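Local coordinates for protein pyruvate kinase (PDB 6QXL) that probably catalyses the last step of glycolysis, the transfer of phosphate from phosphoenolpyruvate to ADP to give pyruvate and ATP, at residues 188-202 against 216-228. Sequence-based numbering, arbitrary orientation.
With MG (magnesium ion), chain N.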
ATOM      1  N   LEU A 188      -6.997  -0.484 -45.232  1.00 71.14           N
ATOM      2  CA  LEU A 188      -7.630  -0.610 -43.934  1.00 66.58           C
ATOM      3  C   LEU A 188      -6.641  -0.264 -42.825  1.00 57.75           C
ATOM      4  O   LEU A 188      -5.447  -0.542 -42.929  1.00 53.65           O
ATOM      5  CB  LEU A 188      -8.184  -2.021 -43.742  1.00 70.61           C
ATOM      6  CG  LEU A 188      -9.313  -2.461 -44.679  1.00 62.79           C
ATOM      7  CD1 LEU A 188      -9.869  -3.789 -44.221  1.00 60.40           C
ATOM      8  CD2 LEU A 188     -10.425  -1.420 -44.759  1.00 58.94           C
ATOM      9  N   ASP A 189      -7.157   0.359 -41.777  1.00 51.01           N
ATOM     10  CA  ASP A 189      -6.340   0.789 -40.650  1.00 49.37           C
ATOM     11  C   ASP A 189      -6.005  -0.362 -39.696  1.00 49.50           C
ATOM     12  O   ASP A 189      -4.913  -0.401 -39.130  1.00 51.00           O
ATOM     13  CB  ASP A 189      -7.060   1.907 -39.934  1.00 48.53           C
ATOM     14  CG  ASP A 189      -7.442   3.027 -40.880  1.00 46.04           C
ATOM     15  OD1 ASP A 189      -6.545   3.663 -41.444  1.00 46.34           O
ATOM     16  OD2 ASP A 189      -8.633   3.226 -41.122  1.00 47.64           O
ATOM     17  N   TYR A 190      -6.945  -1.294 -39.523  1.00 52.54           N
ATOM     18  CA  TYR A 190      -6.747  -2.458 -38.658  1.00 49.92           C
ATOM     19  C   TYR A 190      -7.214  -3.711 -39.368  1.00 46.84           C
ATOM     20  O   TYR A 190      -8.194  -3.692 -40.105  1.00 45.60           O
ATOM     21  CB  TYR A 190      -7.528  -2.306 -37.335  1.00 49.06           C
ATOM     22  CG  TYR A 190      -6.966  -1.278 -36.397  1.00 46.86           C
ATOM     23  CD1 TYR A 190      -5.872  -1.565 -35.591  1.00 45.24           C
ATOM     24  CD2 TYR A 190      -7.522  -0.013 -36.318  1.00 47.07           C
ATOM     25  CE1 TYR A 190      -5.360  -0.614 -34.731  1.00 43.69           C
ATOM     26  CE2 TYR A 190      -7.012   0.942 -35.456  1.00 40.65           C
ATOM     27  CZ  TYR A 190      -5.956   0.625 -34.658  1.00 40.73           C
ATOM     28  OH  TYR A 190      -5.448   1.585 -33.837  1.00 39.87           O
ATOM     29  N   VAL A 191      -6.513  -4.804 -39.115  1.00 44.49           N
ATOM     30  CA  VAL A 191      -6.911  -6.127 -39.575  1.00 44.53           C
ATOM     31  C   VAL A 191      -6.901  -7.062 -38.375  1.00 41.65           C
ATOM     32  O   VAL A 191      -5.921  -7.125 -37.642  1.00 42.68           O
ATOM     33  CB  VAL A 191      -5.953  -6.652 -40.644  1.00 41.78           C
ATOM     34  CG1 VAL A 191      -6.222  -8.114 -40.968  1.00 42.71           C
ATOM     35  CG2 VAL A 191      -6.102  -5.817 -41.899  1.00 46.00           C
ATOM     36  N   ALA A 192      -7.994  -7.801 -38.198  1.00 41.01           N
ATOM     37  CA  ALA A 192      -8.139  -8.712 -37.065  1.00 40.13           C
ATOM     38  C   ALA A 192      -8.013 -10.148 -37.508  1.00 38.24           C
ATOM     39  O   ALA A 192      -8.676 -10.577 -38.458  1.00 45.10           O
ATOM     40  CB  ALA A 192      -9.467  -8.497 -36.380  1.00 39.23           C
ATOM     41  N   VAL A 193      -7.161 -10.900 -36.818  1.00 38.43           N
ATOM     42  CA  VAL A 193      -6.954 -12.314 -37.090  1.00 42.11           C
ATOM     43  C   VAL A 193      -7.822 -13.137 -36.145  1.00 43.51           C
ATOM     44  O   VAL A 193      -7.786 -12.931 -34.941  1.00 43.66           O
ATOM     45  CB  VAL A 193      -5.478 -12.680 -36.898  1.00 41.31           C
ATOM     46  CG1 VAL A 193      -5.243 -14.161 -37.131  1.00 40.81           C
ATOM     47  CG2 VAL A 193      -4.633 -11.854 -37.835  1.00 42.36           C
ATOM     48  N   SER A 194      -8.578 -14.086 -36.709  1.00 47.12           N
ATOM     49  CA  SER A 194      -9.433 -14.961 -35.907  1.00 42.98           C
ATOM     50  C   SER A 194      -8.716 -16.248 -35.560  1.00 43.04           C
ATOM     51  O   SER A 194      -7.881 -16.752 -36.317  1.00 48.21           O
ATOM     52  CB  SER A 194     -10.712 -15.279 -36.648  1.00 45.47           C
ATOM     53  OG  SER A 194     -11.475 -14.119 -36.902  1.00 39.65           O
ATOM     54  N   PHE A 195      -9.018 -16.731 -34.361  1.00 43.75           N
ATOM     55  CA  PHE A 195      -8.561 -18.036 -33.838  1.00 51.96           C
ATOM     56  C   PHE A 195      -7.067 -18.238 -33.831  1.00 51.39           C
ATOM     57  O   PHE A 195      -6.613 -19.353 -34.003  1.00 49.05           O
ATOM     58  CB  PHE A 195      -9.240 -19.243 -34.618  1.00 58.82           C
ATOM     59  CG  PHE A 195     -10.694 -19.391 -34.403  1.00 56.19           C
ATOM     60  CD1 PHE A 195     -11.278 -19.840 -33.247  1.00 53.86           C
ATOM     61  CD2 PHE A 195     -11.582 -18.865 -35.393  1.00 58.37           C
ATOM     62  CE1 PHE A 195     -12.690 -19.832 -33.078  1.00 56.94           C
ATOM     63  CE2 PHE A 195     -12.970 -18.873 -35.246  1.00 55.90           C
ATOM     64  CZ  PHE A 195     -13.479 -19.396 -34.119  1.00 57.89           C
ATOM     65  N   PRO A 196      -6.249 -17.194 -33.630  1.00 48.48           N
ATOM     66  CA  PRO A 196      -4.827 -17.484 -33.495  1.00 47.58           C
ATOM     67  C   PRO A 196      -4.537 -18.202 -32.195  1.00 45.38           C
ATOM     68  O   PRO A 196      -5.225 -17.999 -31.196  1.00 52.89           O
ATOM     69  CB  PRO A 196      -4.187 -16.091 -33.493  1.00 46.31           C
ATOM     70  CG  PRO A 196      -5.220 -15.220 -32.940  1.00 48.07           C
ATOM     71  CD  PRO A 196      -6.525 -15.763 -33.382  1.00 48.72           C
ATOM     72  N   ARG A 197      -3.520 -19.062 -32.203  1.00 46.79           N
ATOM     73  CA  ARG A 197      -3.112 -19.827 -31.035  1.00 49.97           C
ATOM     74  C   ARG A 197      -1.792 -19.349 -30.464  1.00 56.33           C
ATOM     75  O   ARG A 197      -1.627 -19.503 -29.242  1.00 62.02           O
ATOM     76  CB  ARG A 197      -3.028 -21.298 -31.401  1.00 50.08           C
ATOM     77  CG  ARG A 197      -4.519 -21.817 -31.477  1.00 57.05           C
ATOM     78  CD  ARG A 197      -4.640 -23.312 -31.741  1.00 62.94           C
ATOM     79  NE  ARG A 197      -5.925 -23.887 -31.324  1.00 68.30           N
ATOM     80  CZ  ARG A 197      -6.670 -24.791 -32.008  1.00 65.67           C
ATOM     81  NH1 ARG A 197      -6.311 -25.133 -33.230  1.00 62.94           N
ATOM     82  NH2 ARG A 197      -7.814 -25.242 -31.501  1.00 68.07           N
ATOM     83  N   ASP A 198      -0.899 -18.798 -31.254  1.00 56.35           N
ATOM     84  CA  ASP A 198       0.371 -18.315 -30.693  1.00 62.44           C
ATOM     85  C   ASP A 198       0.968 -17.267 -31.596  1.00 61.80           C
ATOM     86  O   ASP A 198       0.449 -16.988 -32.658  1.00 59.02           O
ATOM     87  CB  ASP A 198       1.369 -19.478 -30.494  1.00 68.99           C
ATOM     88  CG  ASP A 198       1.587 -20.285 -31.740  1.00 76.67           C
ATOM     89  OD1 ASP A 198       1.437 -19.802 -32.862  1.00 89.12           O
ATOM     90  OD2 ASP A 198       1.961 -21.445 -31.554  1.00 84.30           O
ATOM     91  N   ALA A 199       2.056 -16.677 -31.146  1.00 60.39           N
ATOM     92  CA  ALA A 199       2.736 -15.625 -31.897  1.00 63.92           C
ATOM     93  C   ALA A 199       3.006 -16.000 -33.352  1.00 60.65           C
ATOM     94  O   ALA A 199       2.943 -15.104 -34.204  1.00 55.68           O
ATOM     95  CB  ALA A 199       4.038 -15.222 -31.196  1.00 69.11           C
ATOM     96  N   LYS A 200       3.266 -17.268 -33.646  1.00 63.98           N
ATOM     97  CA  LYS A 200       3.548 -17.670 -35.038  1.00 64.22           C
ATOM     98  C   LYS A 200       2.394 -17.305 -35.982  1.00 62.74           C
ATOM     99  O   LYS A 200       2.607 -16.766 -37.061  1.00 61.64           O
ATOM    100  CB  LYS A 200       3.868 -19.163 -35.157  1.00 65.26           C
ATOM    101  CG  LYS A 200       5.043 -19.669 -34.353  1.00 74.32           C
ATOM    102  CD  LYS A 200       5.062 -21.201 -34.250  1.00 80.24           C
ATOM    103  CE  LYS A 200       6.084 -21.767 -33.242  1.00 81.00           C
ATOM    104  NZ  LYS A 200       7.499 -21.615 -33.696  1.00 79.92           N
ATOM    105  N   ASP A 201       1.183 -17.560 -35.559  1.00 58.79           N
ATOM    106  CA  ASP A 201      -0.016 -17.291 -36.361  1.00 53.74           C
ATOM    107  C   ASP A 201      -0.114 -15.804 -36.701  1.00 53.11           C
ATOM    108  O   ASP A 201      -0.471 -15.435 -37.836  1.00 54.28           O
ATOM    109  CB  ASP A 201      -1.272 -17.765 -35.670  1.00 52.36           C
ATOM    110  CG  ASP A 201      -1.267 -19.275 -35.373  1.00 52.02           C
ATOM    111  OD1 ASP A 201      -0.538 -20.003 -36.105  1.00 49.98           O
ATOM    112  OD2 ASP A 201      -1.979 -19.752 -34.482  1.00 46.81           O
ATOM    113  N   MET A 202       0.242 -14.948 -35.740  1.00 51.14           N
ATOM    114  CA  MET A 202       0.215 -13.514 -35.969  1.00 49.77           C
ATOM    115  C   MET A 202       1.378 -13.036 -36.836  1.00 51.12           C
ATOM    116  O   MET A 202       1.211 -12.106 -37.627  1.00 44.15           O
ATOM    117  CB  MET A 202       0.233 -12.741 -34.639  1.00 49.57           C
ATOM    118  CG  MET A 202      -1.003 -12.898 -33.760  1.00 51.24           C
ATOM    119  SD  MET A 202      -2.580 -12.605 -34.557  1.00 47.54           S
ATOM    120  CE  MET A 202      -2.427 -10.849 -34.911  1.00 46.05           C
ATOM    121  N   ALA A 216      -1.763  -1.721 -42.296  1.00 61.24           N
ATOM    122  CA  ALA A 216      -2.656  -1.882 -41.156  1.00 56.01           C
ATOM    123  C   ALA A 216      -1.936  -2.447 -39.946  1.00 49.18           C
ATOM    124  O   ALA A 216      -0.953  -3.191 -40.071  1.00 37.38           O
ATOM    125  CB  ALA A 216      -3.820  -2.782 -41.515  1.00 62.69           C
ATOM    126  N   TRP A 217      -2.457  -2.087 -38.780  1.00 48.59           N
ATOM    127  CA  TRP A 217      -2.066  -2.713 -37.520  1.00 51.48           C
ATOM    128  C   TRP A 217      -2.899  -3.970 -37.299  1.00 50.67           C
ATOM    129  O   TRP A 217      -4.053  -4.046 -37.714  1.00 54.69           O
ATOM    130  CB  TRP A 217      -2.244  -1.725 -36.374  1.00 52.15           C
ATOM    131  CG  TRP A 217      -1.085  -0.813 -36.164  1.00 54.70           C
ATOM    132  CD1 TRP A 217      -0.076  -0.554 -37.043  1.00 55.84           C
ATOM    133  CD2 TRP A 217      -0.807  -0.035 -35.000  1.00 57.96           C
ATOM    134  NE1 TRP A 217       0.801   0.342 -36.503  1.00 58.86           N
ATOM    135  CE2 TRP A 217       0.398   0.656 -35.238  1.00 57.37           C
ATOM    136  CE3 TRP A 217      -1.460   0.155 -33.780  1.00 60.18           C
ATOM    137  CZ2 TRP A 217       0.966   1.524 -34.304  1.00 51.97           C
ATOM    138  CZ3 TRP A 217      -0.881   1.009 -32.836  1.00 58.19           C
ATOM    139  CH2 TRP A 217       0.316   1.694 -33.124  1.00 53.78           C
ATOM    140  N   LEU A 218      -2.299  -4.943 -36.642  1.00 46.08           N
ATOM    141  CA  LEU A 218      -2.904  -6.247 -36.461  1.00 45.22           C
ATOM    142  C   LEU A 218      -3.577  -6.420 -35.101  1.00 45.97           C
ATOM    143  O   LEU A 218      -2.987  -6.115 -34.069  1.00 49.13           O
ATOM    144  CB  LEU A 218      -1.861  -7.329 -36.612  1.00 44.21           C
ATOM    145  CG  LEU A 218      -1.441  -7.650 -38.026  1.00 48.61           C
ATOM    146  CD1 LEU A 218      -0.372  -8.729 -37.940  1.00 54.05           C
ATOM    147  CD2 LEU A 218      -2.606  -8.149 -38.873  1.00 54.42           C
ATOM    148  N   VAL A 219      -4.800  -6.954 -35.119  1.00 42.20           N
ATOM    149  CA  VAL A 219      -5.541  -7.266 -33.916  1.00 40.23           C
ATOM    150  C   VAL A 219      -5.626  -8.763 -33.725  1.00 39.15           C
ATOM    151  O   VAL A 219      -6.153  -9.455 -34.580  1.00 44.34           O
ATOM    152  CB  VAL A 219      -6.962  -6.708 -33.965  1.00 39.08           C
ATOM    153  CG1 VAL A 219      -7.657  -6.939 -32.627  1.00 37.67           C
ATOM    154  CG2 VAL A 219      -6.933  -5.230 -34.321  1.00 41.38           C
ATOM    155  N   ALA A 220      -5.123  -9.255 -32.603  1.00 42.30           N
ATOM    156  CA  ALA A 220      -5.279 -10.662 -32.243  1.00 44.76           C
ATOM    157  C   ALA A 220      -6.562 -10.880 -31.484  1.00 43.29           C
ATOM    158  O   ALA A 220      -6.756 -10.319 -30.413  1.00 37.18           O
ATOM    159  CB  ALA A 220      -4.104 -11.157 -31.415  1.00 44.81           C
ATOM    160  N   LYS A 221      -7.449 -11.692 -32.037  1.00 44.52           N
ATOM    161  CA  LYS A 221      -8.677 -12.062 -31.350  1.00 43.53           C
ATOM    162  C   LYS A 221      -8.408 -13.230 -30.426  1.00 39.09           C
ATOM    163  O   LYS A 221      -8.013 -14.284 -30.873  1.00 42.25           O
ATOM    164  CB  LYS A 221      -9.754 -12.395 -32.362  1.00 46.88           C
ATOM    165  CG  LYS A 221     -10.184 -11.178 -33.164  1.00 46.94           C
ATOM    166  CD  LYS A 221     -10.982 -11.557 -34.385  1.00 45.02           C
ATOM    167  CE  LYS A 221     -12.333 -12.161 -34.025  1.00 43.85           C
ATOM    168  NZ  LYS A 221     -13.192 -12.330 -35.213  1.00 41.33           N
ATOM    169  N   ILE A 222      -8.620 -13.033 -29.132  1.00 35.84           N
ATOM    170  CA  ILE A 222      -8.382 -14.076 -28.139  1.00 37.37           C
ATOM    171  C   ILE A 222      -9.664 -14.915 -28.036  1.00 37.22           C
ATOM    172  O   ILE A 222     -10.595 -14.537 -27.363  1.00 36.18           O
ATOM    173  CB  ILE A 222      -7.997 -13.480 -26.774  1.00 36.79           C
ATOM    174  CG1 ILE A 222      -6.912 -12.401 -26.919  1.00 35.90           C
ATOM    175  CG2 ILE A 222      -7.542 -14.564 -25.823  1.00 35.26           C
ATOM    176  CD1 ILE A 222      -5.722 -12.808 -27.726  1.00 36.30           C
ATOM    177  N   GLU A 223      -9.729 -15.992 -28.811  1.00 36.79           N
ATOM    178  CA  GLU A 223     -10.851 -16.906 -28.909  1.00 38.36           C
ATOM    179  C   GLU A 223     -10.510 -18.385 -28.695  1.00 43.44           C
ATOM    180  O   GLU A 223     -11.364 -19.199 -28.788  1.00 53.28           O
ATOM    181  CB  GLU A 223     -11.454 -16.826 -30.321  1.00 38.39           C
ATOM    182  CG  GLU A 223     -12.138 -15.541 -30.734  1.00 41.57           C
ATOM    183  CD  GLU A 223     -12.690 -15.533 -32.151  1.00 44.13           C
ATOM    184  OE1 GLU A 223     -11.897 -15.664 -33.063  1.00 47.73           O
ATOM    185  OE2 GLU A 223     -13.910 -15.358 -32.365  1.00 42.99           O
ATOM    186  N   ARG A 224      -9.271 -18.745 -28.447  1.00 42.38           N
ATOM    187  CA  ARG A 224      -8.888 -20.156 -28.348  1.00 43.55           C
ATOM    188  C   ARG A 224      -8.472 -20.506 -26.962  1.00 42.53           C
ATOM    189  O   ARG A 224      -7.772 -19.733 -26.325  1.00 45.28           O
ATOM    190  CB  ARG A 224      -7.761 -20.525 -29.319  1.00 49.15           C
ATOM    191  CG  ARG A 224      -8.253 -20.702 -30.705  1.00 53.16           C
ATOM    192  CD  ARG A 224      -8.735 -22.073 -31.131  1.00 60.21           C
ATOM    193  NE  ARG A 224      -8.660 -22.241 -32.537  1.00 66.79           N
ATOM    194  CZ  ARG A 224      -9.643 -22.734 -33.321  1.00 66.38           C
ATOM    195  NH1 ARG A 224     -10.800 -23.129 -32.795  1.00 68.96           N
ATOM    196  NH2 ARG A 224      -9.473 -22.841 -34.636  1.00 63.02           N
ATOM    197  N   ALA A 225      -8.860 -21.661 -26.474  1.00 39.76           N
ATOM    198  CA  ALA A 225      -8.409 -22.132 -25.169  1.00 40.68           C
ATOM    199  C   ALA A 225      -6.907 -22.099 -25.004  1.00 45.43           C
ATOM    200  O   ALA A 225      -6.396 -21.723 -23.950  1.00 42.63           O
ATOM    201  CB  ALA A 225      -8.961 -23.515 -24.875  1.00 42.15           C
ATOM    202  N   GLU A 226      -6.194 -22.435 -26.085  1.00 47.61           N
ATOM    203  CA  GLU A 226      -4.723 -22.507 -26.041  1.00 48.88           C
ATOM    204  C   GLU A 226      -4.109 -21.134 -25.842  1.00 48.74           C
ATOM    205  O   GLU A 226      -3.054 -21.023 -25.238  1.00 45.51           O
ATOM    206  CB  GLU A 226      -4.176 -23.141 -27.334  1.00 52.49           C
ATOM    207  CG  GLU A 226      -4.571 -24.599 -27.588  1.00 58.11           C
ATOM    208  CD  GLU A 226      -5.984 -24.816 -28.119  1.00 64.59           C
ATOM    209  OE1 GLU A 226      -6.704 -23.876 -28.536  1.00 69.76           O
ATOM    210  OE2 GLU A 226      -6.434 -25.951 -28.043  1.00 75.13           O
ATOM    211  N   ALA A 227      -4.775 -20.096 -26.328  1.00 51.47           N
ATOM    212  CA  ALA A 227      -4.284 -18.724 -26.187  1.00 53.98           C
ATOM    213  C   ALA A 227      -4.273 -18.201 -24.750  1.00 51.30           C
ATOM    214  O   ALA A 227      -3.529 -17.264 -24.455  1.00 48.19           O
ATOM    215  CB  ALA A 227      -5.103 -17.784 -27.068  1.00 56.04           C
ATOM    216  N   VAL A 228      -5.090 -18.789 -23.874  1.00 45.54           N
ATOM    217  CA  VAL A 228      -5.187 -18.343 -22.482  1.00 44.64           C
ATOM    218  C   VAL A 228      -4.812 -19.447 -21.501  1.00 47.11           C
ATOM    219  O   VAL A 228      -5.047 -19.313 -20.302  1.00 44.79           O
ATOM    220  CB  VAL A 228      -6.602 -17.807 -22.174  1.00 42.33           C
ATOM    221  CG1 VAL A 228      -6.848 -16.537 -22.973  1.00 42.15           C
ATOM    222  CG2 VAL A 228      -7.679 -18.851 -22.505  1.00 43.79           C
TER
HETATM  223 MG    MG N 502     -15.410 -14.990 -32.849  1.00 49.22          MG
HETATM  224  O   HOH W   1      -3.482  -1.760 -45.111  1.00 55.73           O
HETATM  225  O   HOH W   2      -6.468 -21.873 -34.274  1.00 55.30           O
HETATM  226  O   HOH W   3      -7.504 -16.748 -30.274  1.00 38.08           O
HETATM  227  O   HOH W   4     -17.797 -15.514 -33.673  1.00 61.79           O
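Neighbouring parallel strands of the TIM barrel, 190-193 and 217-222, meet here and run on at their C-terminal ends into the magnesium site. Five backbone hydrogen bonds join them, running from W217 N on D189 O, through V191 N on W217 O (2.9 Å), to K221 N on V193 O. Y190, A192, W217 and V219 project from one face of the sheet, where Y190 CE1 lies 3.7 Å from W217 CB. On the other face V191 and L218 run alongside each other, and helix 199-211, which links the strands, sets M202 SD 3.8 Å from A220 CB; the methionine chain, bent at chi2 and chi3, lays SD and CE against A220.

Toward the C-terminal ends of the strands the contact turns polar. K221, kinked at chi3 (67°), brings NZ to S194 OG at 3.0 Å; NZ also forms a salt bridge with D68 and hydrogen-bonds a bound malonate, while S194 OG is also hydrogen-bonded to L69 O. E223 divides its carboxylate: OE2 binds the magnesium ion, which D250 also holds, while OE1 sits over the centre of one face of the F195 ring and takes a weak bond from F195 N (3.3 Å). The guanidinium of R224 is sandwiched, with F195 CD1 3.3 Å from R224 CZ on one face and the R197 guanidinium stacked on the opposite face, planes 20° apart. Salt bridges probably offset the like charges: R224 reaches E254, and R197 NE meets E226 OE1 at 2.9 Å, within the guanidinium plane but from above the carboxylate. Water 2 joins F195 O to R224 NE; water 3 links P196 O to K221 O and E223 N. The whole is a beta-alpha-beta unit of a TIM barrel, its metal ligand and lysine carried at the C-terminal strand ends, where active sites of this fold lie.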